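Local coordinates for putative methyl-accepting chemotaxis signal transduction protein (PDB 4XMR) that binds isoleucine in its tandem PAS sensory domain and probably relays the signal across the membrane to steer chemotaxis, at residues K137-K145 with V156-E164. Sequence-based numbering, arbitrary orientation.
Sequences KQYVITYSK and VLGVDIPSE. With ILE (isoleucine), chain E.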
loop_
_atom_site.group_PDB
_atom_site.type_symbol
_atom_site.label_atom_id
_atom_site.label_comp_id
_atom_site.label_asym_id
_atom_site.label_seq_id
_atom_site.Cartn_x
_atom_site.Cartn_y
_atom_site.Cartn_z
ATOM N N LYS B 137 -18.535 11.365 11.463
ATOM C CA LYS B 137 -19.461 10.233 11.520
ATOM C C LYS B 137 -19.169 9.179 10.450
ATOM O O LYS B 137 -20.077 8.647 9.806
ATOM C CB LYS B 137 -20.916 10.710 11.448
ATOM C CG LYS B 137 -21.308 11.630 12.596
ATOM C CD LYS B 137 -21.221 10.911 13.936
ATOM C CE LYS B 137 -21.528 11.851 15.094
ATOM N NZ LYS B 137 -21.534 11.130 16.396
ATOM N N GLN B 138 -17.885 8.906 10.256
ATOM C CA GLN B 138 -17.451 7.758 9.479
ATOM C C GLN B 138 -16.676 6.856 10.412
ATOM O O GLN B 138 -16.047 7.326 11.360
ATOM C CB GLN B 138 -16.537 8.183 8.339
ATOM C CG GLN B 138 -17.191 9.025 7.269
ATOM C CD GLN B 138 -16.222 9.336 6.157
ATOM O OE1 GLN B 138 -15.440 8.474 5.751
ATOM N NE2 GLN B 138 -16.241 10.571 5.679
ATOM N N TYR B 139 -16.713 5.556 10.145
ATOM C CA TYR B 139 -15.917 4.630 10.931
ATOM C C TYR B 139 -14.450 4.820 10.602
ATOM O O TYR B 139 -14.059 4.855 9.430
ATOM C CB TYR B 139 -16.382 3.192 10.704
ATOM C CG TYR B 139 -17.814 3.032 11.139
ATOM C CD1 TYR B 139 -18.129 2.787 12.468
ATOM C CD2 TYR B 139 -18.857 3.186 10.233
ATOM C CE1 TYR B 139 -19.443 2.667 12.878
ATOM C CE2 TYR B 139 -20.172 3.071 10.635
ATOM C CZ TYR B 139 -20.456 2.809 11.959
ATOM O OH TYR B 139 -21.763 2.694 12.362
ATOM N N VAL B 140 -13.645 4.983 11.647
ATOM C CA VAL B 140 -12.223 5.232 11.475
ATOM C C VAL B 140 -11.389 4.337 12.376
ATOM O O VAL B 140 -11.852 3.850 13.419
ATOM C CB VAL B 140 -11.840 6.708 11.776
ATOM C CG1 VAL B 140 -12.514 7.659 10.800
ATOM C CG2 VAL B 140 -12.196 7.063 13.216
ATOM N N ILE B 141 -10.156 4.119 11.945
ATOM C CA ILE B 141 -9.124 3.584 12.807
ATOM C C ILE B 141 -8.199 4.747 13.113
ATOM O O ILE B 141 -7.783 5.487 12.199
ATOM C CB ILE B 141 -8.329 2.487 12.095
ATOM C CG1 ILE B 141 -9.236 1.277 11.832
ATOM C CG2 ILE B 141 -7.094 2.097 12.913
ATOM C CD1 ILE B 141 -8.711 0.347 10.749
ATOM N N THR B 142 -7.903 4.933 14.397
ATOM C CA THR B 142 -7.055 6.032 14.843
ATOM C C THR B 142 -5.681 5.534 15.266
ATOM O O THR B 142 -5.564 4.538 15.999
ATOM C CB THR B 142 -7.710 6.792 16.014
ATOM O OG1 THR B 142 -8.927 7.387 15.560
ATOM C CG2 THR B 142 -6.793 7.889 16.544
ATOM N N TYR B 143 -4.650 6.219 14.774
ATOM C CA TYR B 143 -3.280 5.984 15.174
ATOM C C TYR B 143 -2.908 7.171 16.028
ATOM O O TYR B 143 -3.012 8.310 15.570
ATOM C CB TYR B 143 -2.382 5.899 13.937
ATOM C CG TYR B 143 -2.839 4.806 13.001
ATOM C CD1 TYR B 143 -3.868 5.029 12.094
ATOM C CD2 TYR B 143 -2.278 3.539 13.053
ATOM C CE1 TYR B 143 -4.319 4.029 11.260
ATOM C CE2 TYR B 143 -2.733 2.520 12.214
ATOM C CZ TYR B 143 -3.754 2.779 11.322
ATOM O OH TYR B 143 -4.220 1.815 10.463
ATOM N N SER B 144 -2.499 6.946 17.272
ATOM C CA SER B 144 -2.156 8.063 18.135
ATOM C C SER B 144 -0.788 7.906 18.778
ATOM O O SER B 144 -0.271 6.791 18.926
ATOM C CB SER B 144 -3.231 8.314 19.193
ATOM O OG SER B 144 -3.382 7.188 20.043
ATOM N N LYS B 145 -0.201 9.036 19.151
ATOM C CA LYS B 145 1.127 9.039 19.724
ATOM C C LYS B 145 1.305 10.274 20.574
ATOM O O LYS B 145 1.018 11.385 20.131
ATOM C CB LYS B 145 2.191 9.008 18.626
ATOM C CG LYS B 145 3.604 8.885 19.170
ATOM C CD LYS B 145 4.459 7.985 18.305
ATOM C CE LYS B 145 5.425 7.158 19.147
ATOM N NZ LYS B 145 6.244 7.986 20.081
ATOM N N VAL B 156 -1.284 14.880 22.417
ATOM C CA VAL B 156 -1.395 13.596 21.749
ATOM C C VAL B 156 -1.797 13.809 20.292
ATOM O O VAL B 156 -2.834 14.405 19.996
ATOM C CB VAL B 156 -2.399 12.666 22.451
ATOM C CG1 VAL B 156 -2.560 11.383 21.652
ATOM C CG2 VAL B 156 -1.926 12.366 23.886
ATOM N N LEU B 157 -0.944 13.338 19.393
ATOM C CA LEU B 157 -1.217 13.351 17.961
ATOM C C LEU B 157 -2.174 12.224 17.612
ATOM O O LEU B 157 -2.003 11.093 18.092
ATOM C CB LEU B 157 0.086 13.138 17.211
ATOM C CG LEU B 157 -0.017 12.944 15.702
ATOM C CD1 LEU B 157 -0.461 14.238 15.022
ATOM C CD2 LEU B 157 1.319 12.466 15.149
ATOM N N GLY B 158 -3.166 12.512 16.773
ATOM C CA GLY B 158 -4.046 11.489 16.251
ATOM C C GLY B 158 -4.195 11.597 14.745
ATOM O O GLY B 158 -4.228 12.704 14.178
ATOM N N VAL B 159 -4.260 10.434 14.104
ATOM C CA VAL B 159 -4.485 10.319 12.669
ATOM C C VAL B 159 -5.642 9.353 12.444
ATOM O O VAL B 159 -5.565 8.193 12.877
ATOM C CB VAL B 159 -3.216 9.805 11.950
ATOM C CG1 VAL B 159 -3.499 9.547 10.473
ATOM C CG2 VAL B 159 -2.055 10.787 12.136
ATOM N N ASP B 160 -6.710 9.821 11.799
ATOM C CA ASP B 160 -7.871 8.979 11.535
ATOM C C ASP B 160 -7.881 8.561 10.076
ATOM O O ASP B 160 -7.894 9.415 9.171
ATOM C CB ASP B 160 -9.197 9.708 11.804
ATOM C CG ASP B 160 -9.400 10.106 13.255
ATOM O OD1 ASP B 160 -8.673 9.627 14.146
ATOM O OD2 ASP B 160 -10.323 10.913 13.491
ATOM N N ILE B 161 -7.876 7.253 9.852
ATOM C CA ILE B 161 -8.004 6.689 8.514
ATOM C C ILE B 161 -9.343 5.937 8.455
ATOM O O ILE B 161 -9.622 5.125 9.324
ATOM C CB ILE B 161 -6.831 5.715 8.205
ATOM C CG1 ILE B 161 -5.458 6.365 8.485
ATOM C CG2 ILE B 161 -6.954 5.158 6.784
ATOM C CD1 ILE B 161 -5.153 7.598 7.653
ATOM N N PRO B 162 -10.187 6.218 7.449
ATOM C CA PRO B 162 -11.464 5.496 7.390
ATOM C C PRO B 162 -11.239 3.990 7.312
ATOM O O PRO B 162 -10.397 3.528 6.535
ATOM C CB PRO B 162 -12.094 5.991 6.082
ATOM C CG PRO B 162 -11.481 7.344 5.870
ATOM C CD PRO B 162 -10.052 7.186 6.349
ATOM N N SER B 163 -11.959 3.233 8.132
ATOM C CA SER B 163 -11.849 1.785 8.076
ATOM C C SER B 163 -12.284 1.258 6.705
ATOM O O SER B 163 -11.841 0.189 6.277
ATOM C CB SER B 163 -12.611 1.116 9.225
ATOM O OG SER B 163 -13.931 1.597 9.325
ATOM N N GLU B 164 -13.112 2.029 6.007
ATOM C CA GLU B 164 -13.506 1.699 4.645
ATOM C C GLU B 164 -12.301 1.576 3.702
ATOM O O GLU B 164 -12.351 0.822 2.732
ATOM C CB GLU B 164 -14.519 2.723 4.121
ATOM C CG GLU B 164 -15.173 2.330 2.810
ATOM C CD GLU B 164 -16.244 3.310 2.370
ATOM O OE1 GLU B 164 -16.467 4.317 3.072
ATOM O OE2 GLU B 164 -16.863 3.062 1.319
HETATM N N ILE E . -11.825 10.697 15.733
HETATM C CA ILE E . -11.519 11.421 16.956
HETATM C C ILE E . -12.640 11.160 17.953
HETATM O O ILE E . -12.453 11.269 19.159
HETATM C CB ILE E . -11.326 12.938 16.691
HETATM C CG1 ILE E . -10.676 13.606 17.906
HETATM C CG2 ILE E . -12.639 13.610 16.315
HETATM C CD1 ILE E . -10.198 15.025 17.649
HETATM O OXT ILE E . -13.749 10.796 17.555
HETATM O O HOH W 1 -16.233 5.701 5.549
HETATM O O HOH W 2 -15.084 3.941 7.157
#
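Two hydroxyls grip OD1 of Asp-160: OG1 of Thr-142, which donates to it over 2.7 Å from above the carboxylate plane (50° out of it), and the phenol of Tyr-82. The other oxygen, OD2, accepts from the amino N of the bound isoleucine at 2.7 Å and from Asn-80. A carboxylate suits this buried place, since its charge probably helps to balance the ligand's ammonium group while the surrounding donors fix its rotation. In the backbone, Thr-142 and Asp-160 form an antiparallel non-hydrogen-bonded pair, which brings their side chains side by side on the pocket face. With chi1 -63°, OG1 of Thr-142 stands beside its own backbone N, close enough to OD1 to donate while also bonding the hydroxyl of Tyr-131, another residue of the ligand pocket.

Strands 139-149 and 152-162 form an antiparallel hairpin of the PAS-type (Cache) sheet in the sensor domain, and three pairs, Ile-141 with Ile-161, Tyr-143 with Val-159 and Lys-145 with Leu-157, are doubly hydrogen-bonded. On the sheet face away from the ligand these residues are largely apolar, as suits packing against the long helix 9-48: Phe-32 meets both Ile-161 and Tyr-143. CE1 of the Tyr-143 ring lies 3.8 Å from CG1 of Ile-161, and the ring carries its hydroxyl to Asn-36. On the pocket side Gly-158, which adds no side chain beside CG2 of Thr-142, pairs with Ser-144, whose OG turns to the carbonyl of Trp-115. Just past Pro-162, Ser-163 N donates to Tyr-139 O at 3.0 Å; a water 2.7 Å from that same Tyr-139 O links it to Glu-164 N.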